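Local coordinates for protein O-ureido-L-serine synthase (Streptomyces lavendulae, PDB 3X44) that uses pyridoxal 5'-phosphate to join hydroxyurea to O-acetyl-L-serine, giving O-ureido-L-serine on the way to the antibiotic D-cycloserine, at residues A[58-70]-A[128-142]. The protein carries 1 engineered substitution. Sequence-based numbering, arbitrary orientation.
With PUS ((E)-O-(carbamoylamino)-N-({3-hydroxy-2-methyl-5-[(phosphonooxy)methyl]pyridin-4-yl}methylidene)-L-serine), chain C.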
loop_
_atom_site.group_PDB
_atom_site.type_symbol
_atom_site.label_atom_id
_atom_site.label_comp_id
_atom_site.label_asym_id
_atom_site.label_seq_id
_atom_site.Cartn_x
_atom_site.Cartn_y
_atom_site.Cartn_z
ATOM N N GLY A 58 9.585 -22.808 20.227
ATOM C CA GLY A 58 10.591 -23.847 20.094
ATOM C C GLY A 58 10.036 -25.222 19.777
ATOM O O GLY A 58 10.698 -26.231 20.031
ATOM N N LEU A 59 8.828 -25.262 19.217
ATOM C CA LEU A 59 8.172 -26.517 18.857
ATOM C C LEU A 59 8.459 -26.940 17.420
ATOM O O LEU A 59 8.127 -28.057 17.019
ATOM C CB LEU A 59 6.658 -26.397 19.037
ATOM C CG LEU A 59 6.118 -26.186 20.453
ATOM C CD1 LEU A 59 4.634 -25.866 20.385
ATOM C CD2 LEU A 59 6.360 -27.439 21.291
ATOM N N LEU A 60 9.062 -26.048 16.641
ATOM C CA LEU A 60 9.370 -26.349 15.247
ATOM C C LEU A 60 10.812 -26.031 14.903
ATOM O O LEU A 60 11.326 -24.973 15.255
ATOM C CB LEU A 60 8.448 -25.563 14.309
ATOM C CG LEU A 60 7.124 -26.205 13.880
ATOM C CD1 LEU A 60 6.443 -25.298 12.856
ATOM C CD2 LEU A 60 7.363 -27.585 13.287
ATOM N N LYS A 61 11.459 -26.955 14.208
ATOM C CA LYS A 61 12.844 -26.778 13.801
ATOM C C LYS A 61 12.941 -27.182 12.337
ATOM O O LYS A 61 12.133 -27.969 11.853
ATOM C CB LYS A 61 13.764 -27.647 14.679
ATOM C CG LYS A 61 14.809 -28.466 13.930
ATOM C CD LYS A 61 15.561 -29.401 14.870
ATOM C CE LYS A 61 15.131 -30.857 14.684
ATOM N NZ LYS A 61 14.049 -31.254 15.635
ATOM N N PRO A 62 13.920 -26.630 11.606
ATOM C CA PRO A 62 14.073 -26.973 10.186
ATOM C C PRO A 62 14.081 -28.481 9.939
ATOM O O PRO A 62 14.764 -29.234 10.638
ATOM C CB PRO A 62 15.396 -26.313 9.781
ATOM C CG PRO A 62 16.020 -25.817 11.048
ATOM C CD PRO A 62 14.922 -25.651 12.051
ATOM N N GLY A 63 13.316 -28.911 8.940
ATOM C CA GLY A 63 13.241 -30.324 8.619
ATOM C C GLY A 63 12.130 -31.035 9.372
ATOM O O GLY A 63 11.830 -32.199 9.091
ATOM N N ASP A 64 11.520 -30.343 10.331
ATOM C CA ASP A 64 10.429 -30.924 11.113
ATOM C C ASP A 64 9.212 -31.179 10.226
ATOM O O ASP A 64 9.043 -30.533 9.189
ATOM C CB ASP A 64 10.036 -29.987 12.253
ATOM C CG ASP A 64 10.792 -30.279 13.537
ATOM O OD1 ASP A 64 10.651 -29.489 14.493
ATOM O OD2 ASP A 64 11.526 -31.292 13.590
ATOM N N THR A 65 8.368 -32.118 10.642
ATOM C CA THR A 65 7.172 -32.467 9.883
ATOM C C THR A 65 5.888 -31.979 10.559
ATOM O O THR A 65 5.679 -32.195 11.750
ATOM C CB THR A 65 7.077 -33.998 9.682
ATOM O OG1 THR A 65 8.143 -34.441 8.828
ATOM C CG2 THR A 65 5.739 -34.369 9.055
ATOM N N ILE A 66 5.030 -31.329 9.782
ATOM C CA ILE A 66 3.766 -30.810 10.289
ATOM C C ILE A 66 2.621 -31.639 9.720
ATOM O O ILE A 66 2.592 -31.934 8.522
ATOM C CB ILE A 66 3.565 -29.323 9.879
ATOM C CG1 ILE A 66 4.637 -28.450 10.534
ATOM C CG2 ILE A 66 2.180 -28.844 10.289
ATOM C CD1 ILE A 66 5.161 -27.351 9.642
ATOM N N VAL A 67 1.685 -32.023 10.584
ATOM C CA VAL A 67 0.538 -32.816 10.154
ATOM C C VAL A 67 -0.752 -32.150 10.605
ATOM O O VAL A 67 -0.838 -31.634 11.724
ATOM C CB VAL A 67 0.585 -34.258 10.721
ATOM C CG1 VAL A 67 0.373 -34.243 12.231
ATOM C CG2 VAL A 67 -0.483 -35.110 10.048
ATOM N N GLU A 68 -1.753 -32.169 9.731
ATOM C CA GLU A 68 -3.036 -31.548 10.039
ATOM C C GLU A 68 -4.194 -32.145 9.242
ATOM O O GLU A 68 -4.028 -32.544 8.087
ATOM C CB GLU A 68 -2.952 -30.049 9.758
ATOM C CG GLU A 68 -4.263 -29.314 9.959
ATOM C CD GLU A 68 -4.663 -29.264 11.413
ATOM O OE1 GLU A 68 -5.032 -30.322 11.967
ATOM O OE2 GLU A 68 -4.602 -28.167 12.004
ATOM N N CYS A 69 -5.359 -32.233 9.876
ATOM C CA CYS A 69 -6.556 -32.731 9.198
ATOM C C CYS A 69 -7.175 -31.466 8.625
ATOM O O CYS A 69 -7.402 -30.501 9.353
ATOM C CB CYS A 69 -7.537 -33.377 10.180
ATOM S SG CYS A 69 -9.169 -33.628 9.452
ATOM N N THR A 70 -7.447 -31.464 7.330
ATOM C CA THR A 70 -7.973 -30.264 6.697
ATOM C C THR A 70 -9.067 -30.553 5.675
ATOM O O THR A 70 -9.175 -31.675 5.183
ATOM C CB THR A 70 -6.814 -29.525 5.984
ATOM O OG1 THR A 70 -7.320 -28.417 5.242
ATOM C CG2 THR A 70 -6.109 -30.476 5.019
ATOM N N ALA A 128 -4.900 -37.815 12.299
ATOM C CA ALA A 128 -3.807 -36.860 12.418
ATOM C C ALA A 128 -3.102 -37.034 13.768
ATOM O O ALA A 128 -1.874 -37.037 13.843
ATOM C CB ALA A 128 -4.343 -35.449 12.287
ATOM N N ASP A 129 -3.886 -37.188 14.831
ATOM C CA ASP A 129 -3.330 -37.351 16.170
ATOM C C ASP A 129 -2.523 -38.640 16.280
ATOM O O ASP A 129 -1.431 -38.654 16.849
ATOM C CB ASP A 129 -4.457 -37.352 17.213
ATOM C CG ASP A 129 -5.042 -35.962 17.447
ATOM O OD1 ASP A 129 -6.158 -35.870 17.996
ATOM O OD2 ASP A 129 -4.388 -34.963 17.084
ATOM N N GLU A 130 -3.069 -39.719 15.733
ATOM C CA GLU A 130 -2.407 -41.013 15.765
ATOM C C GLU A 130 -1.072 -40.976 15.026
ATOM O O GLU A 130 -0.082 -41.547 15.490
ATOM C CB GLU A 130 -3.317 -42.083 15.151
ATOM C CG GLU A 130 -4.438 -42.548 16.085
ATOM C CD GLU A 130 -5.402 -43.533 15.428
ATOM O OE1 GLU A 130 -5.213 -43.873 14.235
ATOM O OE2 GLU A 130 -6.355 -43.966 16.111
ATOM N N LEU A 131 -1.041 -40.302 13.877
ATOM C CA LEU A 131 0.187 -40.202 13.092
ATOM C C LEU A 131 1.254 -39.432 13.846
ATOM O O LEU A 131 2.429 -39.795 13.833
ATOM C CB LEU A 131 -0.077 -39.485 11.768
ATOM C CG LEU A 131 -1.005 -40.192 10.791
ATOM C CD1 LEU A 131 -1.353 -39.246 9.649
ATOM C CD2 LEU A 131 -0.330 -41.460 10.281
ATOM N N ALA A 132 0.837 -38.355 14.496
ATOM C CA ALA A 132 1.761 -37.528 15.247
ATOM C C ALA A 132 2.405 -38.322 16.375
ATOM O O ALA A 132 3.618 -38.274 16.561
ATOM C CB ALA A 132 1.034 -36.311 15.809
ATOM N N GLU A 133 1.589 -39.060 17.120
ATOM C CA GLU A 133 2.083 -39.846 18.244
ATOM C C GLU A 133 3.038 -40.941 17.810
ATOM O O GLU A 133 3.971 -41.289 18.533
ATOM C CB GLU A 133 0.917 -40.473 18.999
ATOM C CG GLU A 133 -0.162 -39.496 19.397
ATOM C CD GLU A 133 -1.255 -40.164 20.198
ATOM O OE1 GLU A 133 -2.414 -39.693 20.143
ATOM O OE2 GLU A 133 -0.949 -41.167 20.881
ATOM N N LYS A 134 2.797 -41.483 16.626
ATOM C CA LYS A 134 3.625 -42.550 16.100
ATOM C C LYS A 134 4.949 -42.055 15.534
ATOM O O LYS A 134 5.975 -42.719 15.683
ATOM C CB LYS A 134 2.858 -43.312 15.015
ATOM C CG LYS A 134 3.433 -44.679 14.688
ATOM C CD LYS A 134 2.721 -45.309 13.506
ATOM C CE LYS A 134 3.287 -46.684 13.186
ATOM N NZ LYS A 134 2.477 -47.380 12.145
ATOM N N TYR A 135 4.932 -40.885 14.903
ATOM C CA TYR A 135 6.143 -40.350 14.289
ATOM C C TYR A 135 6.715 -39.069 14.889
ATOM O O TYR A 135 7.782 -38.614 14.471
ATOM C CB TYR A 135 5.898 -40.167 12.794
ATOM C CG TYR A 135 5.366 -41.421 12.138
ATOM C CD1 TYR A 135 4.003 -41.567 11.867
ATOM C CD2 TYR A 135 6.224 -42.473 11.810
ATOM C CE1 TYR A 135 3.511 -42.734 11.284
ATOM C CE2 TYR A 135 5.736 -43.642 11.228
ATOM C CZ TYR A 135 4.384 -43.763 10.969
ATOM O OH TYR A 135 3.909 -44.914 10.388
ATOM N N GLY A 136 6.012 -38.490 15.859
ATOM C CA GLY A 136 6.489 -37.278 16.508
ATOM C C GLY A 136 6.275 -35.972 15.757
ATOM O O GLY A 136 6.830 -34.937 16.131
ATOM N N TRP A 137 5.468 -36.012 14.703
ATOM C CA TRP A 137 5.199 -34.819 13.904
ATOM C C TRP A 137 4.467 -33.751 14.702
ATOM O O TRP A 137 3.782 -34.056 15.679
ATOM C CB TRP A 137 4.368 -35.197 12.684
ATOM C CG TRP A 137 4.996 -36.252 11.850
ATOM C CD1 TRP A 137 6.322 -36.588 11.806
ATOM C CD2 TRP A 137 4.334 -37.091 10.899
ATOM N NE1 TRP A 137 6.524 -37.585 10.880
ATOM C CE2 TRP A 137 5.322 -37.912 10.308
ATOM C CE3 TRP A 137 3.002 -37.227 10.486
ATOM C CZ2 TRP A 137 5.018 -38.857 9.325
ATOM C CZ3 TRP A 137 2.702 -38.168 9.508
ATOM C CH2 TRP A 137 3.708 -38.971 8.938
ATOM N N PHE A 138 4.618 -32.497 14.285
ATOM C CA PHE A 138 3.960 -31.379 14.959
ATOM C C PHE A 138 2.519 -31.296 14.471
ATOM O O PHE A 138 2.256 -31.446 13.278
ATOM C CB PHE A 138 4.700 -30.072 14.646
ATOM C CG PHE A 138 3.974 -28.832 15.096
ATOM C CD1 PHE A 138 3.969 -28.456 16.438
ATOM C CD2 PHE A 138 3.297 -28.035 14.176
ATOM C CE1 PHE A 138 3.299 -27.303 16.856
ATOM C CE2 PHE A 138 2.627 -26.886 14.583
ATOM C CZ PHE A 138 2.627 -26.519 15.925
ATOM N N ARG A 139 1.590 -31.078 15.396
ATOM C CA ARG A 139 0.178 -30.964 15.053
ATOM C C ARG A 139 -0.219 -29.492 15.072
ATOM O O ARG A 139 -0.020 -28.806 16.071
ATOM C CB ARG A 139 -0.692 -31.726 16.062
ATOM C CG ARG A 139 -0.596 -33.240 15.982
ATOM C CD ARG A 139 -1.607 -33.813 15.000
ATOM N NE ARG A 139 -2.982 -33.467 15.355
ATOM C CZ ARG A 139 -3.740 -32.624 14.662
ATOM N NH1 ARG A 139 -3.258 -32.037 13.573
ATOM N NH2 ARG A 139 -4.979 -32.368 15.059
ATOM N N ALA A 140 -0.777 -29.004 13.970
ATOM C CA ALA A 140 -1.200 -27.613 13.916
ATOM C C ALA A 140 -2.425 -27.401 14.812
ATOM O O ALA A 140 -2.617 -26.317 15.355
ATOM C CB ALA A 140 -1.519 -27.213 12.473
ATOM N N ARG A 141 -3.233 -28.446 14.974
ATOM C CA ARG A 141 -4.457 -28.386 15.789
ATOM C C ARG A 141 -5.248 -27.127 15.482
ATOM O O ARG A 141 -5.576 -26.362 16.384
ATOM C CB ARG A 141 -4.118 -28.412 17.285
ATOM C CG ARG A 141 -3.111 -29.463 17.672
ATOM C CD ARG A 141 -3.237 -29.837 19.144
ATOM N NE ARG A 141 -2.566 -31.106 19.417
ATOM C CZ ARG A 141 -3.134 -32.303 19.286
ATOM N NH1 ARG A 141 -4.396 -32.408 18.888
ATOM N NH2 ARG A 141 -2.436 -33.401 19.545
ATOM N N GLN A 142 -5.568 -26.922 14.207
ATOM C CA GLN A 142 -6.288 -25.726 13.792
ATOM C C GLN A 142 -7.612 -25.448 14.504
ATOM O O GLN A 142 -8.040 -24.299 14.582
ATOM C CB GLN A 142 -6.501 -25.741 12.267
ATOM C CG GLN A 142 -7.395 -26.858 11.722
ATOM C CD GLN A 142 -7.918 -26.535 10.325
ATOM O OE1 GLN A 142 -8.159 -25.371 10.001
ATOM N NE2 GLN A 142 -8.089 -27.562 9.494
HETATM N N PUS C . -10.916 -24.293 6.045
HETATM C CA PUS C . -10.122 -25.101 7.056
HETATM C CB PUS C . -11.064 -25.841 8.072
HETATM O OG PUS C . -11.988 -26.763 7.336
HETATM N ND PUS C . -12.310 -27.924 8.134
HETATM C CE PUS C . -13.603 -28.210 8.408
HETATM N NZ2 PUS C . -14.544 -27.255 8.299
HETATM O OZ1 PUS C . -13.911 -29.307 8.748
HETATM C C PUS C . -9.265 -26.138 6.297
HETATM O O PUS C . -9.004 -25.951 5.142
HETATM O OT PUS C . -8.859 -27.125 6.862
HETATM C C2 PUS C . -13.390 -22.041 3.115
HETATM C C3 PUS C . -12.451 -22.728 4.020
HETATM C C4 PUS C . -12.582 -22.522 5.467
HETATM C C5 PUS C . -13.627 -21.616 5.960
HETATM C C6 PUS C . -14.509 -20.968 4.978
HETATM C C2A PUS C . -13.313 -22.261 1.631
HETATM C C4A PUS C . -11.775 -23.342 6.449
HETATM C C5A PUS C . -13.811 -21.350 7.446
HETATM N N1 PUS C . -14.361 -21.206 3.629
HETATM O O3 PUS C . -11.453 -23.480 3.517
HETATM O O1P PUS C . -11.778 -21.919 9.647
HETATM O O2P PUS C . -11.678 -19.571 9.896
HETATM O O3P PUS C . -13.756 -20.696 10.152
HETATM O O4P PUS C . -12.736 -20.494 7.958
HETATM P P PUS C . -12.489 -20.676 9.418
HETATM O O HOH W 1 -6.910 -30.794 13.620
#
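With its CG anti to the backbone N (chi1 176°) and a bend at chi2, Glu68 turns its carboxylate to the end of strand 138-139, where the bent chain of Arg139 folds back to meet it. Arg139 NH1 gives Glu68 OE1 a nearly straight hydrogen bond (2.9 Å), part of a salt bridge, from above the carboxylate plane, and also donates to Val67 O. Val67 O, Asp129 OD2 and a water that also binds Glu68 OE1 lie at the guanidinium edge, in its plane, fixing its rotation; Arg139 NE binds Asp129 OD2 (2.7 Å), and Ala128 CB lies over one face. Glu68 OE2 takes the backbone N-H of Gln142 on its syn lone pair (2.7 Å). A parallel ladder, Phe138 N to Thr65 O and Val67 N to Phe138 O, makes 138-139 an edge strand of the four-stranded sheet of this type II PLP enzyme, while the preceding helix packs antiparallel to strand 65-70. Facing that helix, Thr65 CG2 makes a CH-pi contact over the five-membered ring of Trp137 (3.4 Å to its centroid), and Val67 meets Trp137 CE3 and Leu131. On the opposite face, beside Ile66 and helix 43-56, Phe138 receives Leu60 over its ring and Leu59 CD1 at its edge. Gln142 NE2 bridges Cys69 O (3.0 Å) and carboxylate oxygen OT of the O-ureido-L-serine–pyridoxal phosphate aldimine (2.8 Å), which Thr70 OG1 also grips.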